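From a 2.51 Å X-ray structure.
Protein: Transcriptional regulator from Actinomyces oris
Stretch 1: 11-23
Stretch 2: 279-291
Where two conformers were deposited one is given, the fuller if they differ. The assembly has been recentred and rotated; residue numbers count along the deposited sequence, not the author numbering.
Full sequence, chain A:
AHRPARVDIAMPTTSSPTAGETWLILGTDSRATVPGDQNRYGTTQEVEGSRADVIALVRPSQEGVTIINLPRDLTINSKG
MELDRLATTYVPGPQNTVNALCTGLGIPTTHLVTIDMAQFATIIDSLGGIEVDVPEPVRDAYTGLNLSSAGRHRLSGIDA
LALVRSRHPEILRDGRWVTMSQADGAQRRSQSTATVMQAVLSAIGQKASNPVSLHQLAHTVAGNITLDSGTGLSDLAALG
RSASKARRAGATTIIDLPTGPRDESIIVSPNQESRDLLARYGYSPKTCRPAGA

Stretch 1, residues 11-23: MPTTSSPTAGETW
Stretch 2, residues 279-291: ARYGYSPKTCRPA

A single carbonyl, Thr287 O, gathers much of the bonding where the ends of this chain meet: it accepts from Thr14 OG1 at 2.7 Å, from Ser15 N at 3.2 Å (N-H...O angle 163°) and, weakly, from Ser15 OG at 3.4 Å, while Thr14 CA lies 3.4 Å from the same Thr287 O in a CA-H...O contact. The example illustrates a general principle: a very short β ladder can be reinforced by hydroxyl side chains that bond to the opposing backbone.

The ladder is antiparallel and two residues long on each strand. Thr13 and Arg289 form its hydrogen-bonded pair, with CA atoms 5.2 Å apart; Thr13 N donates to Arg289 O at 2.7 Å and 170°, and Arg289 N returns a bond to Thr13 O at 2.8 Å and 153°. Thr14 and Cys288 form the adjoining non-hydrogen-bonded pair, CA to CA 4.6 Å. Both strands are extended, with phi/psi of -113/149 at Thr13, -137/158 at Thr14, -118/143 at Cys288 and -144/124 at Arg289. The register continues to Pro12 and Pro290, whose CA atoms are 4.2 Å apart, and to Ser15 and Thr287, at 5.5 Å.

Side chains alternate between the two faces. Thr13 (chi1 p) shares one with Arg289, whose first three chi angles are all t; Thr13 OG1 lies near the guanidinium plane, at its edge, and also donates to Arg289 O at 3.1 Å. Thr14 (t) and Cys288 (t) occupy the other face. Nearby, Pro12 CB meets Cys288 SG at 4.3 Å, an apolar contact, although the cysteine is covalently bonded to a group elsewhere in the structure.

Beyond the ladder, Ser15 (-105/-5, chi1 p) breaks the extended run. Thr14 OG1 then serves twice, giving its proton to Thr287 O and accepting from Ser16 N at 3.2 Å. In the facing stretch a 3-10 segment, 285-287, leads into the strand; Thr287 (p) is tied back by its N and OG1, each 3.2 Å from Ser284 O.

The second center of contact is Gly282. Ser16 (t) points toward the facing stretch and its OG donates to Gly282 O at 2.8 Å, while accepting a weak bond from Ala19 N at 3.4 Å. Thr18 CB rests 3.6 Å from Gly282 CA, so the approach is possible because glycine lacks a side chain: a CB there would lie 2.5 Å from Thr18 CB and 2.9 Å from Ala19 N. Its phi/psi of 75/22 also favors glycine.

Tyr283 (chi1 -53°, chi2 -50°) starts away from stretch 1, yet its ring end comes back to it. Ala19 CB lies 4.2 Å from Tyr283 CE1, and Thr22 CG2 sits at the ring edge, with Thr22 CB 3.3 Å from Tyr283 OH. Thr22 (chi1 154°) points toward stretch 2, whereas the neighboring Trp23 points away. In all, the contact buries 594 Å², both sides summed.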

# COMPACT_ATOMS: atom_id res chain seq x y z
N MET A 11 -9.28 4.00 -16.83
CA MET A 11 -9.59 2.88 -15.94
C MET A 11 -9.87 1.61 -16.73
O MET A 11 -10.46 1.68 -17.81
CB MET A 11 -10.74 3.22 -14.98
CG MET A 11 -10.35 4.17 -13.86
SD MET A 11 -8.95 3.60 -12.84
CE MET A 11 -8.83 4.92 -11.75
N PRO A 12 -9.42 0.42 -16.25
CA PRO A 12 -9.67 -0.81 -17.01
C PRO A 12 -11.14 -1.21 -16.98
O PRO A 12 -11.90 -0.70 -16.16
CB PRO A 12 -8.80 -1.86 -16.30
CG PRO A 12 -7.95 -1.12 -15.35
CD PRO A 12 -8.69 0.12 -15.00
N THR A 13 -11.53 -2.14 -17.85
CA THR A 13 -12.88 -2.70 -17.93
C THR A 13 -12.85 -4.17 -17.52
O THR A 13 -11.84 -4.84 -17.71
CB THR A 13 -13.50 -2.49 -19.34
OG1 THR A 13 -12.63 -3.06 -20.34
CG2 THR A 13 -13.78 -1.01 -19.65
N THR A 14 -13.95 -4.65 -16.92
CA THR A 14 -14.07 -6.05 -16.51
C THR A 14 -15.45 -6.61 -16.84
O THR A 14 -16.42 -5.86 -16.97
CB THR A 14 -13.74 -6.24 -15.02
OG1 THR A 14 -13.57 -7.63 -14.77
CG2 THR A 14 -14.82 -5.68 -14.07
N SER A 15 -15.53 -7.95 -16.94
CA SER A 15 -16.77 -8.69 -17.14
C SER A 15 -17.17 -9.37 -15.82
O SER A 15 -18.25 -9.95 -15.72
CB SER A 15 -16.59 -9.73 -18.25
OG SER A 15 -15.38 -10.45 -18.12
N SER A 16 -16.30 -9.25 -14.80
CA SER A 16 -16.48 -9.82 -13.46
C SER A 16 -17.64 -9.16 -12.69
O SER A 16 -17.75 -7.92 -12.68
CB SER A 16 -15.19 -9.69 -12.65
OG SER A 16 -15.34 -10.16 -11.32
N PRO A 17 -18.45 -9.95 -11.97
CA PRO A 17 -19.52 -9.36 -11.15
C PRO A 17 -19.05 -9.01 -9.73
O PRO A 17 -19.46 -7.97 -9.19
CB PRO A 17 -20.60 -10.45 -11.14
CG PRO A 17 -19.86 -11.75 -11.40
CD PRO A 17 -18.45 -11.43 -11.86
N THR A 18 -18.20 -9.87 -9.13
CA THR A 18 -17.67 -9.74 -7.76
C THR A 18 -16.72 -8.55 -7.59
O THR A 18 -16.61 -8.01 -6.49
CB THR A 18 -17.00 -11.04 -7.31
OG1 THR A 18 -17.42 -12.13 -8.15
CG2 THR A 18 -17.26 -11.36 -5.85
N ALA A 19 -16.00 -8.16 -8.66
CA ALA A 19 -15.07 -7.04 -8.60
C ALA A 19 -15.86 -5.74 -8.65
O ALA A 19 -16.32 -5.32 -9.73
CB ALA A 19 -14.07 -7.11 -9.75
N GLY A 20 -16.10 -5.17 -7.48
CA GLY A 20 -16.86 -3.93 -7.34
C GLY A 20 -15.94 -2.73 -7.28
O GLY A 20 -15.19 -2.47 -8.23
N GLU A 21 -15.99 -1.99 -6.17
CA GLU A 21 -15.13 -0.83 -5.99
C GLU A 21 -13.75 -1.27 -5.51
O GLU A 21 -13.63 -1.93 -4.46
CB GLU A 21 -15.77 0.17 -5.01
CG GLU A 21 -15.06 1.51 -4.96
CD GLU A 21 -15.84 2.60 -4.25
OE1 GLU A 21 -16.77 3.17 -4.86
OE2 GLU A 21 -15.49 2.91 -3.08
N THR A 22 -12.72 -1.00 -6.31
CA THR A 22 -11.36 -1.35 -5.92
C THR A 22 -10.41 -0.15 -6.13
O THR A 22 -10.21 0.33 -7.26
CB THR A 22 -10.88 -2.70 -6.52
OG1 THR A 22 -9.45 -2.71 -6.64
CG2 THR A 22 -11.55 -3.05 -7.83
N TRP A 23 -9.94 0.40 -5.01
CA TRP A 23 -9.03 1.54 -4.92
C TRP A 23 -7.60 1.03 -4.98
O TRP A 23 -7.27 0.02 -4.35
CB TRP A 23 -9.24 2.29 -3.59
CG TRP A 23 -10.55 3.01 -3.49
CD1 TRP A 23 -11.79 2.46 -3.35
CD2 TRP A 23 -10.74 4.43 -3.51
NE1 TRP A 23 -12.74 3.44 -3.30
CE2 TRP A 23 -12.13 4.67 -3.41
CE3 TRP A 23 -9.87 5.53 -3.60
CZ2 TRP A 23 -12.67 5.96 -3.39
CZ3 TRP A 23 -10.42 6.81 -3.66
CH2 TRP A 23 -11.80 7.01 -3.56
N ALA A 279 -9.05 -14.63 -6.38
CA ALA A 279 -10.28 -15.14 -6.99
C ALA A 279 -11.47 -15.00 -6.05
O ALA A 279 -12.60 -14.92 -6.52
CB ALA A 279 -10.12 -16.59 -7.39
N ARG A 280 -11.22 -15.00 -4.73
CA ARG A 280 -12.26 -14.80 -3.72
C ARG A 280 -12.94 -13.44 -3.91
O ARG A 280 -14.17 -13.35 -3.92
CB ARG A 280 -11.66 -14.89 -2.30
CG ARG A 280 -11.38 -16.32 -1.85
CD ARG A 280 -10.92 -16.39 -0.40
NE ARG A 280 -10.67 -17.77 0.00
CZ ARG A 280 -11.56 -18.54 0.63
NH1 ARG A 280 -12.75 -18.06 0.96
NH2 ARG A 280 -11.25 -19.80 0.94
N TYR A 281 -12.12 -12.39 -4.16
CA TYR A 281 -12.56 -11.01 -4.36
C TYR A 281 -12.90 -10.68 -5.83
O TYR A 281 -13.03 -9.51 -6.19
CB TYR A 281 -11.52 -10.03 -3.76
CG TYR A 281 -11.18 -10.34 -2.32
CD1 TYR A 281 -12.06 -10.01 -1.29
CD2 TYR A 281 -10.01 -11.01 -1.99
CE1 TYR A 281 -11.78 -10.34 0.04
CE2 TYR A 281 -9.71 -11.34 -0.67
CZ TYR A 281 -10.60 -11.01 0.34
OH TYR A 281 -10.31 -11.34 1.64
N GLY A 282 -13.07 -11.71 -6.65
CA GLY A 282 -13.48 -11.59 -8.05
C GLY A 282 -12.44 -11.11 -9.04
O GLY A 282 -12.81 -10.63 -10.12
N TYR A 283 -11.15 -11.25 -8.72
CA TYR A 283 -10.07 -10.84 -9.61
C TYR A 283 -9.51 -12.03 -10.37
O TYR A 283 -9.12 -13.03 -9.76
CB TYR A 283 -8.92 -10.16 -8.84
CG TYR A 283 -9.34 -9.01 -7.94
CD1 TYR A 283 -10.15 -7.99 -8.42
CD2 TYR A 283 -8.84 -8.90 -6.65
CE1 TYR A 283 -10.49 -6.90 -7.61
CE2 TYR A 283 -9.16 -7.82 -5.84
CZ TYR A 283 -9.99 -6.82 -6.32
OH TYR A 283 -10.32 -5.76 -5.51
N SER A 284 -9.46 -11.93 -11.71
CA SER A 284 -8.91 -12.96 -12.58
C SER A 284 -8.41 -12.31 -13.88
O SER A 284 -9.14 -11.49 -14.45
CB SER A 284 -9.96 -14.02 -12.89
OG SER A 284 -9.41 -15.10 -13.63
N PRO A 285 -7.17 -12.60 -14.34
CA PRO A 285 -6.67 -11.95 -15.57
C PRO A 285 -7.57 -12.13 -16.79
O PRO A 285 -7.77 -11.18 -17.54
CB PRO A 285 -5.28 -12.58 -15.77
CG PRO A 285 -5.27 -13.80 -14.94
CD PRO A 285 -6.16 -13.52 -13.78
N LYS A 286 -8.17 -13.34 -16.94
CA LYS A 286 -9.06 -13.69 -18.05
C LYS A 286 -10.27 -12.77 -18.19
O LYS A 286 -10.75 -12.58 -19.30
CB LYS A 286 -9.52 -15.15 -17.93
N THR A 287 -10.74 -12.19 -17.08
CA THR A 287 -11.93 -11.34 -17.07
C THR A 287 -11.63 -9.83 -16.97
O THR A 287 -12.56 -9.03 -16.83
CB THR A 287 -12.91 -11.81 -15.97
OG1 THR A 287 -12.30 -11.64 -14.69
CG2 THR A 287 -13.35 -13.26 -16.15
N CYS A 288 -10.35 -9.42 -17.09
CA CYS A 288 -9.98 -8.01 -17.00
C CYS A 288 -9.35 -7.49 -18.30
O CYS A 288 -8.59 -8.22 -18.93
CB CYS A 288 -9.06 -7.78 -15.79
SG CYS A 288 -8.73 -6.03 -15.43
N ARG A 289 -9.64 -6.23 -18.68
CA ARG A 289 -9.12 -5.64 -19.92
C ARG A 289 -8.79 -4.14 -19.79
O ARG A 289 -9.67 -3.34 -19.48
CB ARG A 289 -10.09 -5.89 -21.09
CG ARG A 289 -9.63 -5.37 -22.45
CD ARG A 289 -10.83 -5.17 -23.35
NE ARG A 289 -10.47 -4.73 -24.71
CZ ARG A 289 -10.43 -3.46 -25.09
NH1 ARG A 289 -10.12 -3.16 -26.35
NH2 ARG A 289 -10.67 -2.49 -24.23
N PRO A 290 -7.53 -3.72 -20.09
CA PRO A 290 -7.21 -2.29 -20.05
C PRO A 290 -7.64 -1.54 -21.33
O PRO A 290 -8.04 -2.19 -22.30
CB PRO A 290 -5.69 -2.28 -19.87
CG PRO A 290 -5.22 -3.56 -20.47
CD PRO A 290 -6.36 -4.54 -20.48
N ALA A 291 -7.57 -0.19 -21.33
CA ALA A 291 -7.88 0.71 -22.45
C ALA A 291 -9.24 0.45 -23.12
O ALA A 291 -9.69 1.24 -23.97
CB ALA A 291 -6.76 0.69 -23.48